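Local coordinates for protein particle-associated lyase (Acinetobacter bacteriophage AP22, PDB 4Y9V) that is the trimeric phage tailspike that binds the capsular saccharide of Acinetobacter baumannii and probably degrades the capsule as a lyase, at residues Q136-A141 with I201-V206; V175-A178 with T184-F187; G374-A379 with F386-N391; Y393-P398 with W402-G407. All blocks are in the same frame, centred on the assembly; numbering follows the deposited sequence. Where two conformers were deposited one is given.

Interaction 1. Residues Q136-A141 with I201-V206; sequences QSFDVA and IVILKV
F138 is the first residue of Q136-A141 to touch the strand I201-V206: its ring carbon CE2 lies 4.0 Å from CD1 of I203. The two side chains come from opposite directions, and the methyl meets the ring obliquely. CG of F138 sits between its own backbone N and carbonyl carbon (chi1 55°), a rotation that sends the ring inward toward I203. Between F138 and V140, the carboxylate of D139 is turned off the contact and is held by T184 through a hydrogen bond to OG1. F138, V140 and I203 lie in the interior of the small Ig-like beta domain inserted in the tailspike, where strand 137-139 pairs with 184-187 and strand 201-207 pairs with 113-125 and 151-156. No backbone hydrogen bond links the two segments themselves; apolar side chains alone span the gap, and at the closest point the CA atoms of V140 and I203 are still 8.1 Å apart. V140 then adds the second touch. Its CG1, set beside the backbone N and anti to the carbonyl carbon, lies 4.2 Å from the methylene CG1 of I203, the two side chains crossing at about a right angle.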
loop_
_atom_site.group_PDB
_atom_site.type_symbol
_atom_site.label_atom_id
_atom_site.label_comp_id
_atom_site.label_asym_id
_atom_site.label_seq_id
_atom_site.Cartn_x
_atom_site.Cartn_y
_atom_site.Cartn_z
ATOM N N GLN A 136 -22.841 -18.295 0.867
ATOM C CA GLN A 136 -21.974 -18.746 1.958
ATOM C C GLN A 136 -22.361 -20.157 2.403
ATOM O O GLN A 136 -21.939 -20.602 3.474
ATOM C CB GLN A 136 -21.950 -17.792 3.138
ATOM C CG GLN A 136 -23.290 -17.638 3.851
ATOM C CD GLN A 136 -23.234 -16.568 4.927
ATOM O OE1 GLN A 136 -22.543 -16.737 5.941
ATOM N NE2 GLN A 136 -23.869 -15.453 4.718
ATOM N N SER A 137 -23.137 -20.860 1.592
ATOM C CA SER A 137 -23.529 -22.224 1.891
ATOM C C SER A 137 -23.886 -22.900 0.580
ATOM O O SER A 137 -24.157 -22.275 -0.436
ATOM C CB SER A 137 -24.728 -22.310 2.838
ATOM O OG SER A 137 -25.852 -21.650 2.218
ATOM N N PHE A 138 -23.932 -24.248 0.662
ATOM C CA PHE A 138 -24.375 -25.053 -0.471
ATOM C C PHE A 138 -24.854 -26.390 0.110
ATOM O O PHE A 138 -24.354 -26.866 1.133
ATOM C CB PHE A 138 -23.297 -25.258 -1.526
ATOM C CG PHE A 138 -22.002 -25.846 -1.035
ATOM C CD1 PHE A 138 -20.986 -25.031 -0.576
ATOM C CD2 PHE A 138 -21.765 -27.226 -1.053
ATOM C CE1 PHE A 138 -19.786 -25.527 -0.164
ATOM C CE2 PHE A 138 -20.554 -27.731 -0.605
ATOM C CZ PHE A 138 -19.548 -26.898 -0.140
ATOM N N ASP A 139 -25.771 -27.013 -0.613
ATOM C CA ASP A 139 -26.195 -28.355 -0.285
ATOM C C ASP A 139 -25.309 -29.340 -1.070
ATOM O O ASP A 139 -24.833 -29.045 -2.159
ATOM C CB ASP A 139 -27.652 -28.578 -0.693
ATOM C CG ASP A 139 -28.615 -27.748 0.090
ATOM O OD1 ASP A 139 -28.252 -27.195 1.187
ATOM O OD2 ASP A 139 -29.765 -27.555 -0.408
ATOM N N VAL A 140 -25.164 -30.525 -0.483
ATOM C CA VAL A 140 -24.449 -31.634 -1.104
ATOM C C VAL A 140 -25.379 -32.836 -1.173
ATOM O O VAL A 140 -26.368 -32.938 -0.464
ATOM C CB VAL A 140 -23.147 -31.989 -0.363
ATOM C CG1 VAL A 140 -22.159 -30.820 -0.461
ATOM C CG2 VAL A 140 -23.428 -32.356 1.077
ATOM N N ALA A 141 -24.977 -33.816 -1.992
ATOM C CA ALA A 141 -25.703 -35.077 -2.052
ATOM C C ALA A 141 -25.468 -35.913 -0.773
ATOM O O ALA A 141 -26.359 -36.716 -0.444
ATOM C CB ALA A 141 -25.339 -35.837 -3.288
ATOM N N ILE A 201 -19.879 -30.770 -11.012
ATOM C CA ILE A 201 -19.246 -30.183 -9.826
ATOM C C ILE A 201 -19.072 -31.223 -8.757
ATOM O O ILE A 201 -20.039 -31.757 -8.193
ATOM C CB ILE A 201 -20.053 -29.003 -9.259
ATOM C CG1 ILE A 201 -20.500 -27.994 -10.286
ATOM C CG2 ILE A 201 -19.244 -28.350 -8.126
ATOM C CD1 ILE A 201 -19.369 -27.350 -11.078
ATOM N N VAL A 202 -17.830 -31.578 -8.462
ATOM C CA VAL A 202 -17.481 -32.545 -7.452
ATOM C C VAL A 202 -17.027 -31.788 -6.202
ATOM O O VAL A 202 -16.548 -30.654 -6.263
ATOM C CB VAL A 202 -16.428 -33.557 -7.917
ATOM C CG1 VAL A 202 -16.932 -34.249 -9.193
ATOM C CG2 VAL A 202 -15.074 -32.928 -8.148
ATOM N N ILE A 203 -17.173 -32.471 -5.051
ATOM C CA ILE A 203 -16.751 -31.965 -3.759
ATOM C C ILE A 203 -15.676 -32.928 -3.212
ATOM O O ILE A 203 -15.960 -34.111 -3.005
ATOM C CB ILE A 203 -17.911 -31.850 -2.772
ATOM C CG1 ILE A 203 -19.088 -31.029 -3.314
ATOM C CG2 ILE A 203 -17.433 -31.316 -1.430
ATOM C CD1 ILE A 203 -18.765 -29.576 -3.637
ATOM N N LEU A 204 -14.482 -32.410 -3.027
ATOM C CA LEU A 204 -13.362 -33.145 -2.486
ATOM C C LEU A 204 -13.151 -32.754 -1.025
ATOM O O LEU A 204 -13.418 -31.619 -0.647
ATOM C CB LEU A 204 -12.065 -32.884 -3.240
ATOM C CG LEU A 204 -12.170 -32.826 -4.768
ATOM C CD1 LEU A 204 -10.826 -32.483 -5.393
ATOM C CD2 LEU A 204 -12.727 -34.138 -5.340
ATOM N N LYS A 205 -12.612 -33.678 -0.235
ATOM C CA LYS A 205 -12.149 -33.393 1.104
ATOM C C LYS A 205 -10.655 -33.597 1.165
ATOM O O LYS A 205 -10.185 -34.665 0.693
ATOM C CB LYS A 205 -12.882 -34.299 2.119
ATOM C CG LYS A 205 -12.455 -34.082 3.544
ATOM C CD LYS A 205 -13.349 -34.756 4.535
ATOM C CE LYS A 205 -12.757 -34.760 5.939
ATOM N NZ LYS A 205 -13.759 -35.144 6.962
ATOM N N VAL A 206 -9.933 -32.663 1.754
ATOM C CA VAL A 206 -8.472 -32.704 1.823
ATOM C C VAL A 206 -8.007 -33.125 3.196
ATOM O O VAL A 206 -8.505 -32.668 4.205
ATOM C CB VAL A 206 -7.886 -31.314 1.462
ATOM C CG1 VAL A 206 -6.365 -31.361 1.450
ATOM C CG2 VAL A 206 -8.418 -30.819 0.126
#

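Interaction 2. Residues V175-A178 with T184-F187; sequences VEVA and TVKF
V175 and F187 form the tightly packed part of a beta hairpin, strands 172-181 and 184-187, in the Ig-like region of the tailspike. Methyl CG1 of V175 sits over one face of the F187 ring, 4.1 Å from the centroid and 26° off the normal, a CH-pi contact weighted toward the CD2 side, where CG1 to CD2 is 3.7 Å. The ring is brought there by a chi1 of 64°, which places CG of F187 between its backbone N and carbonyl carbon. Next to the ring the backbones also come close: V177 and F187 are an antiparallel non-hydrogen-bonded pair with CA atoms 4.4 Å apart, and CA of F187 makes a CA-H...O contact of 3.3 Å with O of E176. The short segments run at 112° to one another, and the side chains of V177 and F187 diverge. Away from the ring, CG2 of V177 meets CG1 of V185 at 4.0 Å, the two valines crossing at about a right angle.

The polar side is looser. E176 points away from the opposite strand, and its OE2 accepts a hydrogen bond from N296 of the second subunit. K186 packs against the hairpin with its aliphatic part, while its amine leads off to a salt bridge with E328 of the second subunit, so this partly exposed side contributes to the trimer interface. The two strands are nevertheless pinned at the backbone of K186, whose O accepts a hydrogen bond from N of A178 over 2.8 Å.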
loop_
_atom_site.group_PDB
_atom_site.type_symbol
_atom_site.label_atom_id
_atom_site.label_comp_id
_atom_site.label_asym_id
_atom_site.label_seq_id
_atom_site.Cartn_x
_atom_site.Cartn_y
_atom_site.Cartn_z
ATOM N N VAL A 175 -12.724 -24.172 0.298
ATOM C CA VAL A 175 -13.525 -23.624 1.362
ATOM C C VAL A 175 -13.199 -24.362 2.672
ATOM O O VAL A 175 -12.780 -25.511 2.654
ATOM C CB VAL A 175 -15.045 -23.660 1.086
ATOM C CG1 VAL A 175 -15.374 -22.909 -0.211
ATOM C CG2 VAL A 175 -15.572 -25.089 1.043
ATOM N N GLU A 176 -13.449 -23.668 3.776
ATOM C CA GLU A 176 -13.443 -24.275 5.108
ATOM C C GLU A 176 -14.867 -24.285 5.656
ATOM O O GLU A 176 -15.581 -23.296 5.617
ATOM C CB GLU A 176 -12.512 -23.540 6.066
ATOM C CG GLU A 176 -12.508 -24.185 7.445
ATOM C CD GLU A 176 -11.472 -23.597 8.363
ATOM O OE1 GLU A 176 -10.312 -23.957 8.167
ATOM O OE2 GLU A 176 -11.825 -22.818 9.229
ATOM N N VAL A 177 -15.263 -25.456 6.171
ATOM C CA VAL A 177 -16.614 -25.648 6.662
ATOM C C VAL A 177 -16.820 -24.938 8.000
ATOM O O VAL A 177 -16.066 -25.139 8.953
ATOM C CB VAL A 177 -16.897 -27.148 6.802
ATOM C CG1 VAL A 177 -18.286 -27.383 7.392
ATOM C CG2 VAL A 177 -16.769 -27.823 5.459
ATOM N N ALA A 178 -17.887 -24.144 8.067
ATOM C CA ALA A 178 -18.346 -23.485 9.279
ATOM C C ALA A 178 -19.367 -24.318 10.050
ATOM O O ALA A 178 -19.366 -24.328 11.279
ATOM C CB ALA A 178 -18.905 -22.118 8.960
ATOM N N THR A 184 -26.774 -29.533 4.261
ATOM C CA THR A 184 -26.406 -28.146 4.006
ATOM C C THR A 184 -25.068 -27.827 4.675
ATOM O O THR A 184 -24.919 -27.955 5.906
ATOM C CB THR A 184 -27.487 -27.195 4.514
ATOM O OG1 THR A 184 -28.721 -27.466 3.806
ATOM C CG2 THR A 184 -27.094 -25.738 4.240
ATOM N N VAL A 185 -24.115 -27.404 3.867
ATOM C CA VAL A 185 -22.772 -27.041 4.298
ATOM C C VAL A 185 -22.652 -25.525 4.282
ATOM O O VAL A 185 -22.746 -24.915 3.203
ATOM C CB VAL A 185 -21.742 -27.667 3.364
ATOM C CG1 VAL A 185 -20.319 -27.283 3.788
ATOM C CG2 VAL A 185 -21.910 -29.187 3.330
ATOM N N LYS A 186 -22.491 -24.902 5.448
ATOM C CA LYS A 186 -22.178 -23.470 5.504
ATOM C C LYS A 186 -20.674 -23.353 5.550
ATOM O O LYS A 186 -20.026 -24.112 6.319
ATOM C CB LYS A 186 -22.839 -22.841 6.729
ATOM C CG LYS A 186 -22.745 -21.327 6.757
ATOM C CD LYS A 186 -23.542 -20.699 7.886
ATOM C CE LYS A 186 -23.582 -19.180 7.795
ATOM N NZ LYS A 186 -24.353 -18.558 8.876
ATOM N N PHE A 187 -20.096 -22.463 4.761
ATOM C CA PHE A 187 -18.645 -22.298 4.710
ATOM C C PHE A 187 -18.300 -20.850 5.038
ATOM O O PHE A 187 -19.113 -19.948 4.929
ATOM C CB PHE A 187 -18.062 -22.757 3.360
ATOM C CG PHE A 187 -18.523 -21.959 2.154
ATOM C CD1 PHE A 187 -19.655 -22.291 1.446
ATOM C CD2 PHE A 187 -17.784 -20.849 1.735
ATOM C CE1 PHE A 187 -20.044 -21.561 0.333
ATOM C CE2 PHE A 187 -18.156 -20.130 0.648
ATOM C CZ PHE A 187 -19.294 -20.478 -0.050
#

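Interaction 3. Residues G374-A379 with F386-N391; sequences GCVLIA and FKLTNN
Residues 376-378 and 386-388 face each other across the protein interior without a backbone hydrogen bond between them, the CA atoms of I378 and F386 lying 8.6 Å apart and those of V376 and L388 9.3 Å. Side chains fill this separation. Methyl CG2 of I378 sits over one face of the F386 ring, offset toward the rim, with its carbon 4.2 Å from the ring centroid and 3.9 Å from CZ. This CH-pi contact is extended along the ring by the other branch of the isoleucine: CG1 is beside the backbone N (chi1 -55°), and CD1 reaches 4.0 Å from CG of F386. One residue pair further on, V376 and L388 meet tip to tip, CG2 to CD2 at 4.2 Å. F355 packs edge-to-face on F386, while L417 and L421 of the next strand touch F386 and L388. The alternate residues K387 and T389 turn outward; the amine of K387 is hydrogen-bonded to N390 of the second subunit. Stacked apolar residues between opposing faces, the 384-389 face continued by parallel strands 360-363 and 417-422 and the 376-378 face by 405-409, are the hallmark of the right-handed parallel beta-helix of pectin lyase-like proteins.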
loop_
_atom_site.group_PDB
_atom_site.type_symbol
_atom_site.label_atom_id
_atom_site.label_comp_id
_atom_site.label_asym_id
_atom_site.label_seq_id
_atom_site.Cartn_x
_atom_site.Cartn_y
_atom_site.Cartn_z
ATOM N N GLY A 374 6.628 -2.919 -24.814
ATOM C CA GLY A 374 5.544 -2.937 -23.843
ATOM C C GLY A 374 6.024 -3.357 -22.453
ATOM O O GLY A 374 7.005 -4.066 -22.272
ATOM N N CYS A 375 5.250 -2.900 -21.425
ATOM C CA CYS A 375 5.497 -3.241 -20.041
ATOM C C CYS A 375 4.553 -4.270 -19.452
ATOM O O CYS A 375 4.978 -5.067 -18.607
ATOM C CB CYS A 375 5.437 -1.987 -19.168
ATOM S SG CYS A 375 6.884 -0.881 -19.357
ATOM N N VAL A 376 3.258 -4.223 -19.807
ATOM C CA VAL A 376 2.247 -5.038 -19.183
ATOM C C VAL A 376 1.396 -5.683 -20.274
ATOM O O VAL A 376 0.907 -4.962 -21.168
ATOM C CB VAL A 376 1.327 -4.185 -18.256
ATOM C CG1 VAL A 376 0.259 -5.048 -17.608
ATOM C CG2 VAL A 376 2.148 -3.478 -17.183
ATOM N N LEU A 377 1.221 -6.987 -20.194
ATOM C CA LEU A 377 0.483 -7.765 -21.180
ATOM C C LEU A 377 -0.738 -8.421 -20.553
ATOM O O LEU A 377 -0.637 -9.092 -19.521
ATOM C CB LEU A 377 1.384 -8.855 -21.744
ATOM C CG LEU A 377 0.751 -9.721 -22.859
ATOM C CD1 LEU A 377 0.495 -8.921 -24.103
ATOM C CD2 LEU A 377 1.675 -10.905 -23.126
ATOM N N ILE A 378 -1.883 -8.250 -21.209
ATOM C CA ILE A 378 -3.138 -8.928 -20.890
ATOM C C ILE A 378 -3.414 -9.890 -22.056
ATOM O O ILE A 378 -3.941 -9.498 -23.075
ATOM C CB ILE A 378 -4.272 -7.920 -20.676
ATOM C CG1 ILE A 378 -3.980 -6.886 -19.638
ATOM C CG2 ILE A 378 -5.564 -8.665 -20.355
ATOM C CD1 ILE A 378 -4.951 -5.726 -19.571
ATOM N N ALA A 379 -2.980 -11.134 -21.930
ATOM C CA ALA A 379 -3.040 -12.102 -23.018
ATOM C C ALA A 379 -3.992 -13.251 -22.781
ATOM O O ALA A 379 -4.284 -13.957 -23.762
ATOM C CB ALA A 379 -1.676 -12.753 -23.208
ATOM N N PHE A 386 -8.316 -4.693 -14.179
ATOM C CA PHE A 386 -6.863 -4.803 -14.313
ATOM C C PHE A 386 -6.299 -3.467 -13.800
ATOM O O PHE A 386 -6.361 -2.465 -14.520
ATOM C CB PHE A 386 -6.477 -5.091 -15.730
ATOM C CG PHE A 386 -6.945 -6.441 -16.206
ATOM C CD1 PHE A 386 -8.214 -6.620 -16.782
ATOM C CD2 PHE A 386 -6.130 -7.555 -16.100
ATOM C CE1 PHE A 386 -8.594 -7.858 -17.219
ATOM C CE2 PHE A 386 -6.514 -8.805 -16.542
ATOM C CZ PHE A 386 -7.746 -8.962 -17.116
ATOM N N LYS A 387 -5.853 -3.457 -12.560
ATOM C CA LYS A 387 -5.501 -2.220 -11.864
ATOM C C LYS A 387 -3.991 -2.002 -11.897
ATOM O O LYS A 387 -3.215 -2.884 -11.509
ATOM C CB LYS A 387 -5.954 -2.275 -10.404
ATOM C CG LYS A 387 -7.445 -2.362 -10.198
ATOM C CD LYS A 387 -7.894 -2.576 -8.769
ATOM C CE LYS A 387 -7.696 -1.404 -7.927
ATOM N NZ LYS A 387 -8.357 -1.262 -6.601
ATOM N N LEU A 388 -3.586 -0.822 -12.341
ATOM C CA LEU A 388 -2.186 -0.428 -12.421
ATOM C C LEU A 388 -2.043 0.871 -11.622
ATOM O O LEU A 388 -2.308 1.950 -12.137
ATOM C CB LEU A 388 -1.777 -0.241 -13.863
ATOM C CG LEU A 388 -1.716 -1.525 -14.693
ATOM C CD1 LEU A 388 -1.528 -1.211 -16.149
ATOM C CD2 LEU A 388 -0.596 -2.446 -14.187
ATOM N N THR A 389 -1.651 0.741 -10.351
ATOM C CA THR A 389 -1.801 1.815 -9.399
ATOM C C THR A 389 -0.427 2.343 -9.002
ATOM O O THR A 389 0.342 1.655 -8.314
ATOM C CB THR A 389 -2.583 1.345 -8.180
ATOM O OG1 THR A 389 -3.738 0.660 -8.639
ATOM C CG2 THR A 389 -2.965 2.518 -7.292
ATOM N N ASN A 390 -0.092 3.563 -9.421
ATOM C CA ASN A 390 1.123 4.216 -8.940
ATOM C C ASN A 390 2.393 3.450 -9.275
ATOM O O ASN A 390 3.354 3.468 -8.485
ATOM C CB ASN A 390 1.022 4.576 -7.478
ATOM C CG ASN A 390 1.587 5.940 -7.220
ATOM O OD1 ASN A 390 2.275 6.523 -8.047
ATOM N ND2 ASN A 390 1.329 6.441 -6.040
ATOM N N ASN A 391 2.457 2.821 -10.454
ATOM C CA ASN A 391 3.694 2.173 -10.882
ATOM C C ASN A 391 4.626 3.184 -11.560
ATOM O O ASN A 391 4.189 4.224 -12.046
ATOM C CB ASN A 391 3.395 1.031 -11.857
ATOM C CG ASN A 391 2.509 -0.023 -11.241
ATOM O OD1 ASN A 391 2.756 -0.531 -10.139
ATOM N ND2 ASN A 391 1.437 -0.377 -11.962
#

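Interaction 4. Residues Y393-P398 with W402-G407; sequences YYTKTP and WSLVHG
N of S403 donates a hydrogen bond to ND1 of H406 over 2.9 Å, nearly straight at 172° and close to the imidazole plane, bracing the chain on both sides of L404, the residue that meets Y393 and T395. CE3 of W402 lies over one face of the same imidazole. The chi1 of -174° extends L404 away from its own N, and both terminal methyls face residues 393-395. CD2 stands almost centrally over one face of the Y393 ring, 3.9 Å from the centroid and only 12° off the normal, a well-aligned CH-pi contact; CD1 covers the root of the same side chain, 3.9 Å from CB of Y393. The phenol OH of Y393 is hydrogen-bonded to ND2 of N391.

CD1 of L404 also meets CG2 of T395 at 3.5 Å, a close methyl-to-methyl approach with the two side chains crossing at about a right angle. The threonine's other branch, OG1, is hydrogen-bonded to the carbonyl O of N427 on the neighbouring strand. I426 and I436 pack on L404 from the following turn. A loop linking strand 391-394 to strand 405-409, with aromatic and aliphatic residues directed into the interior, is characteristic of one coil of the pectin lyase-like beta-helix.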
loop_
_atom_site.group_PDB
_atom_site.type_symbol
_atom_site.label_atom_id
_atom_site.label_comp_id
_atom_site.label_asym_id
_atom_site.label_seq_id
_atom_site.Cartn_x
_atom_site.Cartn_y
_atom_site.Cartn_z
ATOM N N TYR A 393 7.189 3.057 -14.787
ATOM C CA TYR A 393 7.435 2.272 -15.995
ATOM C C TYR A 393 8.685 2.805 -16.664
ATOM O O TYR A 393 8.828 4.023 -16.837
ATOM C CB TYR A 393 6.251 2.387 -16.977
ATOM C CG TYR A 393 4.900 2.100 -16.356
ATOM C CD1 TYR A 393 4.209 3.094 -15.678
ATOM C CD2 TYR A 393 4.297 0.836 -16.456
ATOM C CE1 TYR A 393 2.963 2.870 -15.108
ATOM C CE2 TYR A 393 3.061 0.595 -15.883
ATOM C CZ TYR A 393 2.394 1.613 -15.210
ATOM O OH TYR A 393 1.184 1.320 -14.603
ATOM N N TYR A 394 9.581 1.906 -17.049
ATOM C CA TYR A 394 10.846 2.311 -17.709
ATOM C C TYR A 394 10.828 1.775 -19.106
ATOM O O TYR A 394 10.901 0.543 -19.282
ATOM C CB TYR A 394 12.018 1.754 -16.901
ATOM C CG TYR A 394 12.193 2.374 -15.539
ATOM C CD1 TYR A 394 12.754 3.641 -15.466
ATOM C CD2 TYR A 394 11.775 1.796 -14.356
ATOM C CE1 TYR A 394 12.936 4.284 -14.242
ATOM C CE2 TYR A 394 11.941 2.441 -13.145
ATOM C CZ TYR A 394 12.527 3.686 -13.095
ATOM O OH TYR A 394 12.672 4.326 -11.877
ATOM N N THR A 395 10.711 2.607 -20.124
ATOM C CA THR A 395 10.608 2.221 -21.514
ATOM C C THR A 395 11.717 2.836 -22.336
ATOM O O THR A 395 12.314 3.848 -21.973
ATOM C CB THR A 395 9.241 2.580 -22.158
ATOM O OG1 THR A 395 9.182 3.994 -22.437
ATOM C CG2 THR A 395 8.082 2.164 -21.285
ATOM N N LYS A 396 11.958 2.195 -23.492
ATOM C CA LYS A 396 12.951 2.663 -24.453
ATOM C C LYS A 396 12.538 2.442 -25.910
ATOM O O LYS A 396 13.186 3.052 -26.755
ATOM C CB LYS A 396 14.320 2.073 -24.165
ATOM C CG LYS A 396 14.385 0.568 -24.284
ATOM C CD LYS A 396 15.878 0.188 -24.301
ATOM C CE LYS A 396 16.056 -1.288 -24.153
ATOM N NZ LYS A 396 15.324 -2.045 -25.204
ATOM N N THR A 397 11.561 1.658 -26.213
ATOM C CA THR A 397 11.172 1.429 -27.598
ATOM C C THR A 397 10.149 2.489 -28.044
ATOM O O THR A 397 9.610 3.240 -27.233
ATOM C CB THR A 397 10.576 0.039 -27.856
ATOM O OG1 THR A 397 9.191 0.029 -27.511
ATOM C CG2 THR A 397 11.377 -1.055 -27.200
ATOM N N PRO A 398 9.808 2.522 -29.330
ATOM C CA PRO A 398 8.779 3.439 -29.798
ATOM C C PRO A 398 7.364 3.047 -29.412
ATOM O O PRO A 398 6.440 3.843 -29.653
ATOM C CB PRO A 398 8.936 3.457 -31.347
ATOM C CG PRO A 398 10.346 2.936 -31.564
ATOM C CD PRO A 398 10.498 1.896 -30.470
ATOM N N TRP A 402 3.553 -2.731 -29.619
ATOM C CA TRP A 402 2.878 -3.040 -28.397
ATOM C C TRP A 402 2.902 -1.771 -27.547
ATOM O O TRP A 402 3.938 -1.132 -27.392
ATOM C CB TRP A 402 3.567 -4.204 -27.614
ATOM C CG TRP A 402 3.564 -5.461 -28.415
ATOM C CD1 TRP A 402 4.494 -5.873 -29.336
ATOM C CD2 TRP A 402 2.535 -6.467 -28.418
ATOM N NE1 TRP A 402 4.110 -7.050 -29.915
ATOM C CE2 TRP A 402 2.915 -7.447 -29.365
ATOM C CE3 TRP A 402 1.347 -6.614 -27.708
ATOM C CZ2 TRP A 402 2.126 -8.555 -29.616
ATOM C CZ3 TRP A 402 0.558 -7.733 -27.960
ATOM C CH2 TRP A 402 0.963 -8.679 -28.905
ATOM N N SER A 403 1.725 -1.411 -27.014
ATOM C CA SER A 403 1.598 -0.263 -26.149
ATOM C C SER A 403 2.158 -0.568 -24.749
ATOM O O SER A 403 2.496 -1.690 -24.416
ATOM C CB SER A 403 0.139 0.131 -26.054
ATOM O OG SER A 403 -0.329 0.737 -27.251
ATOM N N LEU A 404 2.242 0.485 -23.934
ATOM C CA LEU A 404 2.735 0.309 -22.567
ATOM C C LEU A 404 1.984 -0.841 -21.858
ATOM O O LEU A 404 2.603 -1.705 -21.223
ATOM C CB LEU A 404 2.581 1.608 -21.781
ATOM C CG LEU A 404 3.217 1.562 -20.378
ATOM C CD1 LEU A 404 4.696 1.720 -20.466
ATOM C CD2 LEU A 404 2.593 2.662 -19.491
ATOM N N VAL A 405 0.670 -0.776 -21.959
ATOM C CA VAL A 405 -0.275 -1.747 -21.417
ATOM C C VAL A 405 -1.101 -2.210 -22.621
ATOM O O VAL A 405 -1.720 -1.392 -23.276
ATOM C CB VAL A 405 -1.186 -1.077 -20.373
ATOM C CG1 VAL A 405 -2.157 -2.105 -19.808
ATOM C CG2 VAL A 405 -0.375 -0.385 -19.283
ATOM N N HIS A 406 -1.062 -3.526 -22.909
ATOM C CA HIS A 406 -1.651 -4.005 -24.135
ATOM C C HIS A 406 -2.422 -5.292 -23.857
ATOM O O HIS A 406 -1.895 -6.185 -23.200
ATOM C CB HIS A 406 -0.556 -4.257 -25.198
ATOM C CG HIS A 406 -1.023 -4.188 -26.605
ATOM N ND1 HIS A 406 -0.563 -3.200 -27.440
ATOM C CD2 HIS A 406 -1.905 -4.959 -27.301
ATOM C CE1 HIS A 406 -1.153 -3.388 -28.596
ATOM N NE2 HIS A 406 -1.953 -4.444 -28.564
ATOM N N GLY A 407 -3.634 -5.337 -24.366
ATOM C CA GLY A 407 -4.448 -6.539 -24.254
ATOM C C GLY A 407 -4.939 -6.993 -25.606
ATOM O O GLY A 407 -5.277 -6.173 -26.462
#

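Interactions 1 and 2 belong to the small beta domain and interactions 3 and 4 to the beta-helix; the centres of interactions 1 and 3 are 36 Å apart. Strand 184-187 of interaction 2 pairs with strand 137-139 of interaction 1: F138 O and V185 N lie 2.8 Å apart, a probable backbone hydrogen bond. Within the second pair, whose centres are 10 Å apart, strands 376-378 and 405-409 are parallel neighbours, with C375 N 2.9 Å from L404 O, and L388 packs against V405. The bound glycan touches R166, Y168 and Y169 as well as beta-helix residues such as H337, so its pocket draws on both regions, but no residue of the four contacts lines it.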